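Local coordinates for cytoplasmic protein (Cryptococcus neoformans var. grubii serotype A, PDB 7LPQ) that probably hydrolyses steryl beta-glucosides, as a glycoside hydrolase of family 5, at residues A[70-75]-A[118-123]; A[164-169]-A[337-342]; A[569-574]-A[588-593]. All coordinates share one frame; numbering follows the deposited sequence.

Contact 1: A[70-75]-A[118-123]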
loop_
_atom_site.group_PDB
_atom_site.type_symbol
_atom_site.label_atom_id
_atom_site.label_comp_id
_atom_site.label_asym_id
_atom_site.label_seq_id
_atom_site.Cartn_x
_atom_site.Cartn_y
_atom_site.Cartn_z
ATOM N N GLY A 70 -0.438 -19.128 13.206
ATOM C CA GLY A 70 -0.358 -18.200 12.095
ATOM C C GLY A 70 0.668 -18.629 11.069
ATOM O O GLY A 70 1.805 -18.147 11.080
ATOM N N ASP A 71 0.272 -19.530 10.170
ATOM C CA ASP A 71 1.194 -20.179 9.237
ATOM C C ASP A 71 1.202 -19.419 7.914
ATOM O O ASP A 71 0.355 -19.641 7.038
ATOM C CB ASP A 71 0.798 -21.639 9.041
ATOM C CG ASP A 71 1.586 -22.319 7.938
ATOM O OD1 ASP A 71 2.739 -21.918 7.689
ATOM O OD2 ASP A 71 1.045 -23.259 7.316
ATOM N N PHE A 72 2.180 -18.524 7.765
ATOM C CA PHE A 72 2.382 -17.742 6.552
ATOM C C PHE A 72 3.535 -18.264 5.701
ATOM O O PHE A 72 3.885 -17.632 4.701
ATOM C CB PHE A 72 2.644 -16.278 6.914
ATOM C CG PHE A 72 1.447 -15.565 7.465
ATOM C CD1 PHE A 72 0.958 -15.872 8.728
ATOM C CD2 PHE A 72 0.814 -14.585 6.726
ATOM C CE1 PHE A 72 -0.143 -15.217 9.238
ATOM C CE2 PHE A 72 -0.294 -13.923 7.232
ATOM C CZ PHE A 72 -0.769 -14.240 8.488
ATOM N N ILE A 73 4.138 -19.394 6.083
ATOM C CA ILE A 73 5.291 -19.909 5.360
ATOM C C ILE A 73 4.968 -20.039 3.878
ATOM O O ILE A 73 3.842 -20.377 3.496
ATOM C CB ILE A 73 5.735 -21.261 5.947
ATOM C CG1 ILE A 73 6.411 -21.056 7.304
ATOM C CG2 ILE A 73 6.677 -21.974 4.991
ATOM C CD1 ILE A 73 7.777 -20.465 7.215
ATOM N N ASN A 74 5.971 -19.761 3.037
ATOM C CA ASN A 74 5.878 -19.859 1.585
ATOM C C ASN A 74 4.954 -18.810 0.977
ATOM O O ASN A 74 4.556 -18.929 -0.187
ATOM C CB ASN A 74 5.433 -21.261 1.159
ATOM C CG ASN A 74 6.561 -22.270 1.238
ATOM O OD1 ASN A 74 7.721 -21.933 1.001
ATOM N ND2 ASN A 74 6.228 -23.509 1.582
ATOM N N LYS A 75 4.617 -17.773 1.738
ATOM C CA LYS A 75 3.973 -16.590 1.216
ATOM C C LYS A 75 4.873 -15.388 1.464
ATOM O O LYS A 75 5.271 -15.152 2.612
ATOM C CB LYS A 75 2.608 -16.378 1.882
ATOM C CG LYS A 75 1.604 -17.443 1.498
ATOM C CD LYS A 75 0.318 -17.277 2.254
ATOM C CE LYS A 75 -0.867 -17.650 1.380
ATOM N NZ LYS A 75 -2.051 -16.871 1.791
ATOM N N TYR A 118 9.922 -16.768 14.798
ATOM C CA TYR A 118 11.264 -16.613 14.250
ATOM C C TYR A 118 11.467 -17.470 13.012
ATOM O O TYR A 118 12.269 -17.118 12.143
ATOM C CB TYR A 118 12.311 -16.966 15.309
ATOM C CG TYR A 118 12.387 -15.961 16.426
ATOM C CD1 TYR A 118 13.016 -14.734 16.238
ATOM C CD2 TYR A 118 11.825 -16.234 17.671
ATOM C CE1 TYR A 118 13.092 -13.815 17.258
ATOM C CE2 TYR A 118 11.893 -15.313 18.700
ATOM C CZ TYR A 118 12.531 -14.108 18.491
ATOM O OH TYR A 118 12.603 -13.185 19.506
ATOM N N ALA A 119 10.759 -18.594 12.914
ATOM C CA ALA A 119 10.833 -19.395 11.696
ATOM C C ALA A 119 10.343 -18.599 10.492
ATOM O O ALA A 119 10.930 -18.688 9.404
ATOM C CB ALA A 119 10.019 -20.683 11.862
ATOM N N TYR A 120 9.278 -17.801 10.669
ATOM C CA TYR A 120 8.762 -17.024 9.546
ATOM C C TYR A 120 9.678 -15.858 9.183
ATOM O O TYR A 120 9.724 -15.454 8.014
ATOM C CB TYR A 120 7.355 -16.500 9.845
ATOM C CG TYR A 120 6.718 -15.810 8.668
ATOM C CD1 TYR A 120 6.467 -16.504 7.492
ATOM C CD2 TYR A 120 6.390 -14.463 8.717
ATOM C CE1 TYR A 120 5.896 -15.879 6.405
ATOM C CE2 TYR A 120 5.820 -13.831 7.639
ATOM C CZ TYR A 120 5.572 -14.540 6.483
ATOM O OH TYR A 120 5.002 -13.906 5.392
ATOM N N MET A 121 10.397 -15.290 10.163
ATOM C CA MET A 121 11.356 -14.241 9.838
ATOM C C MET A 121 12.573 -14.811 9.120
ATOM O O MET A 121 13.175 -14.127 8.278
ATOM C CB MET A 121 11.839 -13.537 11.097
ATOM C CG MET A 121 10.779 -13.161 12.102
ATOM S SD MET A 121 11.484 -11.835 13.132
ATOM C CE MET A 121 10.719 -12.115 14.696
ATOM N N ASP A 122 12.958 -16.046 9.460
ATOM C CA ASP A 122 13.989 -16.727 8.695
ATOM C C ASP A 122 13.512 -16.980 7.269
ATOM O O ASP A 122 14.280 -16.843 6.308
ATOM C CB ASP A 122 14.360 -18.028 9.386
ATOM C CG ASP A 122 15.101 -17.808 10.702
ATOM O OD1 ASP A 122 15.597 -16.678 10.931
ATOM O OD2 ASP A 122 15.183 -18.768 11.499
ATOM N N TYR A 123 12.231 -17.339 7.112
ATOM C CA TYR A 123 11.659 -17.476 5.775
ATOM C C TYR A 123 11.724 -16.156 5.017
ATOM O O TYR A 123 12.044 -16.127 3.822
ATOM C CB TYR A 123 10.211 -17.959 5.864
ATOM C CG TYR A 123 9.461 -17.738 4.577
ATOM C CD1 TYR A 123 9.577 -18.643 3.524
ATOM C CD2 TYR A 123 8.666 -16.616 4.396
ATOM C CE1 TYR A 123 8.907 -18.435 2.328
ATOM C CE2 TYR A 123 7.990 -16.406 3.213
ATOM C CZ TYR A 123 8.115 -17.316 2.183
ATOM O OH TYR A 123 7.455 -17.106 0.993
#
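Ile-73 and Tyr-120 bring the two backbones nearest, their CA atoms 6.2 Å apart, where an irregular loop passes the first turns of helix 118-133. Phe-72 to Lys-75 form a type II beta turn, closed by a bond from Lys-75 N to Phe-72 O of 3.1 Å. Asn-74 sits at its third position with a positive phi of 68°, a conformation that asparagine tolerates better than most residues, and its OD1 bonds to Leu-79 N a little further on.

Two tyrosines one helical turn apart reach out to this turn. The ring of Tyr-120, placed by a CG anti to the backbone N (chi1 -174°), lays one face against Phe-72, with Phe-72 CB 3.3 Å from Tyr-120 CE1. At its far end Tyr-120 OH donates to Lys-75 O at 3.1 Å, tilted somewhat from the carbonyl plane; a tyrosine suits the place because it supplies both an apolar face and a long-reaching donor. Tyr-123 passes beneath the turn backbone, and Asn-74 N stands 3.2 Å above one ring face, offset toward the rim. Its OH runs on to bond with Leu-77 O, so that both phenols are anchored to loop carbonyls. Ile-73 slides past Tyr-123 in the opposite direction, and the branch tip CD1 rests 3.7 Å from Tyr-123 CB, an aliphatic branch lying against the base of the tyrosine.

Beyond the contact, the ammonium of Lys-75 bonds to the carbonyls of Ser-46 and His-49, tying the turn to another loop. In this family 5 hydrolase domain the contact lies among helix 118-133, helix 105-109, where Ser-107 touches both Phe-72 and Tyr-120, and strand 98-104, which meets Phe-72 through Thr-104 and Tyr-123 through Tyr-101.

Contact 2: A[164-169]-A[337-342]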
loop_
_atom_site.group_PDB
_atom_site.type_symbol
_atom_site.label_atom_id
_atom_site.label_comp_id
_atom_site.label_asym_id
_atom_site.label_seq_id
_atom_site.Cartn_x
_atom_site.Cartn_y
_atom_site.Cartn_z
ATOM N N CYS A 164 -7.987 -4.755 23.548
ATOM C CA CYS A 164 -8.798 -3.548 23.485
ATOM C C CYS A 164 -10.194 -3.737 24.082
ATOM O O CYS A 164 -11.039 -2.845 23.957
ATOM C CB CYS A 164 -8.908 -3.074 22.035
ATOM S SG CYS A 164 -7.349 -2.438 21.366
ATOM N N GLY A 165 -10.450 -4.870 24.729
ATOM C CA GLY A 165 -11.714 -5.080 25.396
ATOM C C GLY A 165 -12.856 -5.432 24.477
ATOM O O GLY A 165 -14.024 -5.259 24.862
ATOM N N ILE A 166 -12.558 -5.934 23.280
ATOM C CA ILE A 166 -13.557 -6.215 22.262
ATOM C C ILE A 166 -13.704 -7.723 22.132
ATOM O O ILE A 166 -12.704 -8.449 22.062
ATOM C CB ILE A 166 -13.171 -5.581 20.914
ATOM C CG1 ILE A 166 -13.304 -4.066 20.982
ATOM C CG2 ILE A 166 -14.026 -6.128 19.799
ATOM C CD1 ILE A 166 -12.440 -3.331 19.992
ATOM N N ASP A 167 -14.955 -8.191 22.098
ATOM C CA ASP A 167 -15.249 -9.589 21.826
ATOM C C ASP A 167 -15.323 -9.773 20.316
ATOM O O ASP A 167 -16.265 -9.269 19.688
ATOM C CB ASP A 167 -16.558 -10.002 22.483
ATOM C CG ASP A 167 -16.790 -11.503 22.427
ATOM O OD1 ASP A 167 -16.158 -12.173 21.577
ATOM O OD2 ASP A 167 -17.604 -12.019 23.232
ATOM N N PRO A 168 -14.370 -10.473 19.692
ATOM C CA PRO A 168 -14.381 -10.554 18.222
ATOM C C PRO A 168 -15.662 -11.133 17.652
ATOM O O PRO A 168 -16.048 -10.776 16.529
ATOM C CB PRO A 168 -13.178 -11.455 17.903
ATOM C CG PRO A 168 -12.314 -11.409 19.136
ATOM C CD PRO A 168 -13.238 -11.208 20.293
ATOM N N TYR A 169 -16.337 -12.013 18.388
ATOM C CA TYR A 169 -17.489 -12.726 17.854
ATOM C C TYR A 169 -18.772 -11.909 17.884
ATOM O O TYR A 169 -19.814 -12.420 17.463
ATOM C CB TYR A 169 -17.676 -14.034 18.623
ATOM C CG TYR A 169 -16.418 -14.870 18.636
ATOM C CD1 TYR A 169 -16.061 -15.632 17.534
ATOM C CD2 TYR A 169 -15.569 -14.865 19.728
ATOM C CE1 TYR A 169 -14.905 -16.384 17.527
ATOM C CE2 TYR A 169 -14.407 -15.609 19.730
ATOM C CZ TYR A 169 -14.084 -16.370 18.623
ATOM O OH TYR A 169 -12.935 -17.117 18.606
ATOM N N LYS A 337 -23.722 -7.106 22.621
ATOM C CA LYS A 337 -22.795 -6.005 22.829
ATOM C C LYS A 337 -21.439 -6.341 22.216
ATOM O O LYS A 337 -21.066 -7.510 22.081
ATOM C CB LYS A 337 -22.635 -5.701 24.318
ATOM C CG LYS A 337 -23.902 -5.192 24.995
ATOM C CD LYS A 337 -23.890 -5.470 26.497
ATOM C CE LYS A 337 -24.651 -4.402 27.268
ATOM N NZ LYS A 337 -25.162 -4.893 28.589
ATOM N N LEU A 338 -20.702 -5.297 21.835
ATOM C CA LEU A 338 -19.380 -5.507 21.259
ATOM C C LEU A 338 -18.339 -5.799 22.334
ATOM O O LEU A 338 -17.345 -6.485 22.067
ATOM C CB LEU A 338 -18.957 -4.279 20.453
ATOM C CG LEU A 338 -17.515 -4.281 19.942
ATOM C CD1 LEU A 338 -17.347 -5.325 18.853
ATOM C CD2 LEU A 338 -17.084 -2.917 19.434
ATOM N N TRP A 339 -18.554 -5.295 23.543
ATOM C CA TRP A 339 -17.505 -5.204 24.547
ATOM C C TRP A 339 -17.376 -6.498 25.335
ATOM O O TRP A 339 -18.372 -7.055 25.810
ATOM C CB TRP A 339 -17.794 -4.017 25.466
ATOM C CG TRP A 339 -18.097 -2.817 24.653
ATOM C CD1 TRP A 339 -19.327 -2.287 24.389
ATOM C CD2 TRP A 339 -17.149 -2.009 23.953
ATOM N NE1 TRP A 339 -19.202 -1.191 23.568
ATOM C CE2 TRP A 339 -17.874 -1.002 23.282
ATOM C CE3 TRP A 339 -15.754 -2.039 23.823
ATOM C CZ2 TRP A 339 -17.253 -0.027 22.511
ATOM C CZ3 TRP A 339 -15.142 -1.070 23.058
ATOM C CH2 TRP A 339 -15.893 -0.080 22.405
ATOM N N LEU A 340 -16.137 -6.975 25.446
ATOM C CA LEU A 340 -15.848 -8.192 26.193
ATOM C C LEU A 340 -16.307 -8.064 27.638
ATOM O O LEU A 340 -16.000 -7.081 28.318
ATOM C CB LEU A 340 -14.345 -8.470 26.141
ATOM C CG LEU A 340 -13.846 -9.894 26.373
ATOM C CD1 LEU A 340 -14.135 -10.788 25.191
ATOM C CD2 LEU A 340 -12.358 -9.835 26.640
ATOM N N SER A 341 -17.047 -9.061 28.111
ATOM C CA SER A 341 -17.445 -9.075 29.510
ATOM C C SER A 341 -16.228 -9.302 30.406
ATOM O O SER A 341 -15.154 -9.715 29.953
ATOM C CB SER A 341 -18.477 -10.165 29.767
ATOM O OG SER A 341 -17.879 -11.447 29.726
ATOM N N LYS A 342 -16.408 -9.020 31.700
ATOM C CA LYS A 342 -15.354 -9.323 32.665
ATOM C C LYS A 342 -15.076 -10.819 32.710
ATOM O O LYS A 342 -13.916 -11.242 32.748
ATOM C CB LYS A 342 -15.738 -8.807 34.050
ATOM C CG LYS A 342 -14.552 -8.349 34.892
ATOM C CD LYS A 342 -13.877 -9.516 35.610
ATOM C CE LYS A 342 -12.722 -9.031 36.485
ATOM N NZ LYS A 342 -12.143 -10.111 37.352
HETATM O O HOH W 1 -17.867 -10.868 26.300
#
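Leu-338 supplies one bond of a single beta bridge, formed by Ile-166 and Trp-339, between two loops of the family 5 hydrolase, its carbonyl O taking the backbone N of Asp-167 at 2.9 Å in a nearly straight bond (N-H...O 163°). The same leucine swings its side chain over to Ile-166, where Leu-338 CD1 meets Ile-166 CG2 at 3.5 Å; both are aliphatic and buried, with Ile-211 and Leu-206 of helix 206-221 packing around them.

Trp-339 pairs with Ile-166, the CA atoms 4.7 Å apart. Its indole turns its edge to Gly-165 O, while CZ3 lies 4.1 Å from Ile-166 CG1. Gly-165 has positive phi (78°), easy for glycine, because it is the C-prime residue of the Schellman motif that ends helix 159-163; its carbonyl is thereby delivered to the bridge.

Leu-340 N uses that carbonyl, donating to Gly-165 O at 2.8 Å from well above the carbonyl plane. The side chain, with CG anti to the backbone N (chi1 -157°), crosses Asp-167 at about a right angle, Leu-340 CD1 touching Asp-167 CB at 3.7 Å, so the aspartate offers the leucine its methylene while its carboxylate works at the far end. There OD1 accepts from Tyr-169 N in an Asx turn, and OD2 makes a salt bridge to Arg-348.

Ser-341 follows as N-cap of helix 342-347, a serine being apt because its short hydroxyl reaches forward to cap Asp-344 N. Its own backbone N donates to a water at 2.7 Å, and the same water donates a hydrogen bond to Asp-167 OD2, 3.3 Å from its oxygen.

Contact 3: A[569-574]-A[588-593]. With YAJ (~{N}-[(3~{R},5~{S})-5-(hydroxymethyl)-1-methyl-pyrrolidin-3-yl]-2-(3-oxidanylidene-4~{H}-1,4-benzoxazin-6-yl)ethanamide), chain E.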
loop_
_atom_site.group_PDB
_atom_site.type_symbol
_atom_site.label_atom_id
_atom_site.label_comp_id
_atom_site.label_asym_id
_atom_site.label_seq_id
_atom_site.Cartn_x
_atom_site.Cartn_y
_atom_site.Cartn_z
ATOM N N ALA A 569 5.709 1.399 -7.092
ATOM C CA ALA A 569 5.537 -0.040 -6.941
ATOM C C ALA A 569 4.074 -0.359 -7.213
ATOM O O ALA A 569 3.193 0.106 -6.482
ATOM C CB ALA A 569 5.938 -0.505 -5.538
ATOM N N ILE A 570 3.817 -1.140 -8.261
ATOM C CA ILE A 570 2.445 -1.454 -8.638
ATOM C C ILE A 570 1.826 -2.400 -7.616
ATOM O O ILE A 570 2.472 -3.337 -7.140
ATOM C CB ILE A 570 2.404 -2.073 -10.048
ATOM C CG1 ILE A 570 2.842 -1.054 -11.097
ATOM C CG2 ILE A 570 1.002 -2.599 -10.355
ATOM C CD1 ILE A 570 3.422 -1.689 -12.344
ATOM N N TRP A 571 0.567 -2.154 -7.270
ATOM C CA TRP A 571 -0.232 -3.100 -6.500
ATOM C C TRP A 571 -1.128 -3.886 -7.456
ATOM O O TRP A 571 -1.995 -3.292 -8.112
ATOM C CB TRP A 571 -1.083 -2.367 -5.447
ATOM C CG TRP A 571 -1.772 -3.335 -4.562
ATOM C CD1 TRP A 571 -2.922 -3.999 -4.831
ATOM C CD2 TRP A 571 -1.321 -3.810 -3.285
ATOM N NE1 TRP A 571 -3.217 -4.872 -3.809
ATOM C CE2 TRP A 571 -2.257 -4.766 -2.843
ATOM C CE3 TRP A 571 -0.215 -3.527 -2.480
ATOM C CZ2 TRP A 571 -2.144 -5.415 -1.618
ATOM C CZ3 TRP A 571 -0.094 -4.184 -1.262
ATOM C CH2 TRP A 571 -1.053 -5.117 -0.845
ATOM N N ASN A 572 -0.918 -5.205 -7.557
ATOM C CA ASN A 572 0.121 -5.968 -6.853
ATOM C C ASN A 572 0.408 -7.237 -7.667
ATOM O O ASN A 572 -0.018 -7.348 -8.816
ATOM C CB ASN A 572 -0.315 -6.298 -5.420
ATOM C CG ASN A 572 -1.518 -7.222 -5.361
ATOM O OD1 ASN A 572 -1.401 -8.343 -4.893
ATOM N ND2 ASN A 572 -2.687 -6.735 -5.794
ATOM N N TYR A 573 1.132 -8.188 -7.078
ATOM C CA TYR A 573 1.510 -9.429 -7.756
ATOM C C TYR A 573 1.188 -10.598 -6.838
ATOM O O TYR A 573 1.852 -10.779 -5.809
ATOM C CB TYR A 573 2.995 -9.422 -8.131
ATOM C CG TYR A 573 3.423 -10.584 -9.014
ATOM C CD1 TYR A 573 3.283 -10.521 -10.399
ATOM C CD2 TYR A 573 3.964 -11.740 -8.463
ATOM C CE1 TYR A 573 3.671 -11.578 -11.199
ATOM C CE2 TYR A 573 4.356 -12.797 -9.257
ATOM C CZ TYR A 573 4.210 -12.714 -10.619
ATOM O OH TYR A 573 4.600 -13.775 -11.410
ATOM N N VAL A 574 0.184 -11.385 -7.209
ATOM C CA VAL A 574 -0.343 -12.456 -6.374
ATOM C C VAL A 574 -0.184 -13.769 -7.118
ATOM O O VAL A 574 -0.965 -14.082 -8.017
ATOM C CB VAL A 574 -1.819 -12.217 -6.015
ATOM C CG1 VAL A 574 -2.324 -13.307 -5.088
ATOM C CG2 VAL A 574 -1.983 -10.879 -5.390
ATOM N N GLU A 588 -10.895 -7.962 -3.834
ATOM C CA GLU A 588 -9.972 -7.176 -4.640
ATOM C C GLU A 588 -9.295 -8.076 -5.661
ATOM O O GLU A 588 -9.008 -9.243 -5.389
ATOM C CB GLU A 588 -8.927 -6.499 -3.766
ATOM C CG GLU A 588 -9.360 -5.183 -3.171
ATOM C CD GLU A 588 -8.194 -4.399 -2.589
ATOM O OE1 GLU A 588 -7.037 -4.859 -2.726
ATOM O OE2 GLU A 588 -8.434 -3.320 -1.996
ATOM N N ASP A 589 -9.055 -7.530 -6.852
ATOM C CA ASP A 589 -8.418 -8.272 -7.945
ATOM C C ASP A 589 -7.522 -7.285 -8.690
ATOM O O ASP A 589 -7.935 -6.686 -9.689
ATOM C CB ASP A 589 -9.453 -8.903 -8.862
ATOM C CG ASP A 589 -8.848 -9.928 -9.802
ATOM O OD1 ASP A 589 -7.602 -9.979 -9.900
ATOM O OD2 ASP A 589 -9.611 -10.677 -10.443
ATOM N N LEU A 590 -6.292 -7.113 -8.195
ATOM C CA LEU A 590 -5.334 -6.202 -8.807
ATOM C C LEU A 590 -4.051 -6.897 -9.243
ATOM O O LEU A 590 -3.061 -6.219 -9.545
ATOM C CB LEU A 590 -5.009 -5.055 -7.847
ATOM C CG LEU A 590 -6.148 -4.041 -7.691
ATOM C CD1 LEU A 590 -7.084 -4.423 -6.541
ATOM C CD2 LEU A 590 -5.603 -2.639 -7.481
ATOM N N SER A 591 -4.040 -8.223 -9.300
ATOM C CA SER A 591 -2.822 -8.931 -9.665
ATOM C C SER A 591 -2.519 -8.752 -11.146
ATOM O O SER A 591 -3.419 -8.779 -11.993
ATOM C CB SER A 591 -2.939 -10.419 -9.344
ATOM O OG SER A 591 -1.705 -11.080 -9.556
ATOM N N LEU A 592 -1.233 -8.557 -11.454
ATOM C CA LEU A 592 -0.800 -8.509 -12.837
ATOM C C LEU A 592 -0.879 -9.873 -13.505
ATOM O O LEU A 592 -0.941 -9.949 -14.738
ATOM C CB LEU A 592 0.629 -7.986 -12.918
ATOM C CG LEU A 592 0.924 -6.609 -12.319
ATOM C CD1 LEU A 592 2.331 -6.162 -12.728
ATOM C CD2 LEU A 592 -0.105 -5.587 -12.735
ATOM N N TRP A 593 -0.902 -10.945 -12.722
ATOM C CA TRP A 593 -0.668 -12.294 -13.219
ATOM C C TRP A 593 -1.622 -13.252 -12.529
ATOM O O TRP A 593 -1.937 -13.083 -11.346
ATOM C CB TRP A 593 0.793 -12.699 -12.965
ATOM C CG TRP A 593 1.229 -13.961 -13.634
ATOM C CD1 TRP A 593 1.813 -14.083 -14.865
ATOM C CD2 TRP A 593 1.139 -15.280 -13.099
ATOM N NE1 TRP A 593 2.084 -15.401 -15.132
ATOM C CE2 TRP A 593 1.681 -16.158 -14.061
ATOM C CE3 TRP A 593 0.656 -15.809 -11.900
ATOM C CZ2 TRP A 593 1.744 -17.532 -13.858
ATOM C CZ3 TRP A 593 0.722 -17.170 -11.705
ATOM C CH2 TRP A 593 1.259 -18.016 -12.680
HETATM C C10 YAJ E . -4.949 5.581 -1.609
HETATM C C13 YAJ E . -7.247 6.681 -2.824
HETATM C C20 YAJ E . -5.682 -1.077 -0.472
HETATM C C21 YAJ E . -5.218 -1.668 -1.734
HETATM C C22 YAJ E . -4.562 -3.034 -1.626
HETATM C C01 YAJ E . -6.067 -1.884 -3.968
HETATM C C03 YAJ E . -6.986 -0.350 -2.379
HETATM C C04 YAJ E . -6.710 0.029 -0.851
HETATM C C06 YAJ E . -6.876 2.546 -0.576
HETATM C C08 YAJ E . -6.345 3.932 -0.160
HETATM C C09 YAJ E . -6.201 5.067 -1.218
HETATM C C11 YAJ E . -4.837 6.612 -2.571
HETATM C C12 YAJ E . -5.973 7.185 -3.197
HETATM C C14 YAJ E . -7.330 5.644 -1.845
HETATM C C16 YAJ E . -8.331 8.212 -4.452
HETATM C C18 YAJ E . -7.018 8.539 -4.986
HETATM N N02 YAJ E . -6.482 -1.714 -2.533
HETATM N N05 YAJ E . -6.224 1.370 -0.488
HETATM N N15 YAJ E . -8.413 7.271 -3.448
HETATM O O07 YAJ E . -8.033 2.496 -1.023
HETATM O O17 YAJ E . -9.351 8.678 -4.981
HETATM O O19 YAJ E . -5.861 8.184 -4.111
HETATM O O23 YAJ E . -5.394 -3.932 -0.903
HETATM O O HOH W 2 -5.471 -6.907 -3.644
#
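Asn-572 is held to the neighbouring loop through both ends of its backbone: its N donates to Leu-590 O at 3.1 Å, and its O accepts Leu-592 N at 3.1 Å. The first bond is straight at the hydrogen (163°) although the donor stands well above the carbonyl plane; the second arrives nearly along the C=O axis. Asn-572 O also receives a CA-H contact from Ser-591. One step on, Ser-591 OG does double duty, accepting Val-574 N at 3.0 Å and donating to Trp-593 O at 2.7 Å on an in-plane lone pair, a job well matched to a small buried hydroxyl that can accept and donate at once.

The peptide before Asn-572 is cis, a non-proline cis peptide following a tryptophan in the segment that leads on from barrel strand 567-570, as in other family 5 TIM barrels. Strand 567-570 lies between strands 35-43 and 518-522, and this segment carries Trp-571 to the ligand. Asn-572 ND2 bonds to Asp-583 OD2, which also takes Leu-590 N.

Trp-571 is sandwiched: Asn-572 CB lies over one face and the ligand's C22 over the opposite one, 3.0 Å above the plane, both toward the rim. Indole NE1 donates to a water at its edge, which in turn donates to Glu-588 OE1. That oxygen additionally accepts the ligand hydroxyl O23 at 2.6 Å, while OE2 takes the pyrrolidine N02 at 2.6 Å, probably as a charged ammonium. Tyr-573, crossing Trp-593 obliquely with its OH over the rim of one indole face, bonds through that OH to His-87 and Arg-90, and Trp-593 NE1 donates to Asp-657 O.

In the fold
Only contact 3 touches the bound pyrrolidine ligand: Trp-571 and Glu-588 line its pocket together with Glu-271, which also bonds to it. Contact 1 is the nearer neighbour of that site, its centre about 21 Å from that of contact 3 and the nearest atoms about 8 Å apart, with the side chain of Lys-75 about 14 Å from the ligand. Contact 2 lies further off, its centre about 30 Å from that of contact 1 and about 35 Å from that of contact 3; its nearest atoms are about 14 Å and 21 Å away. No two contacts touch, and along the chain they follow one another in series.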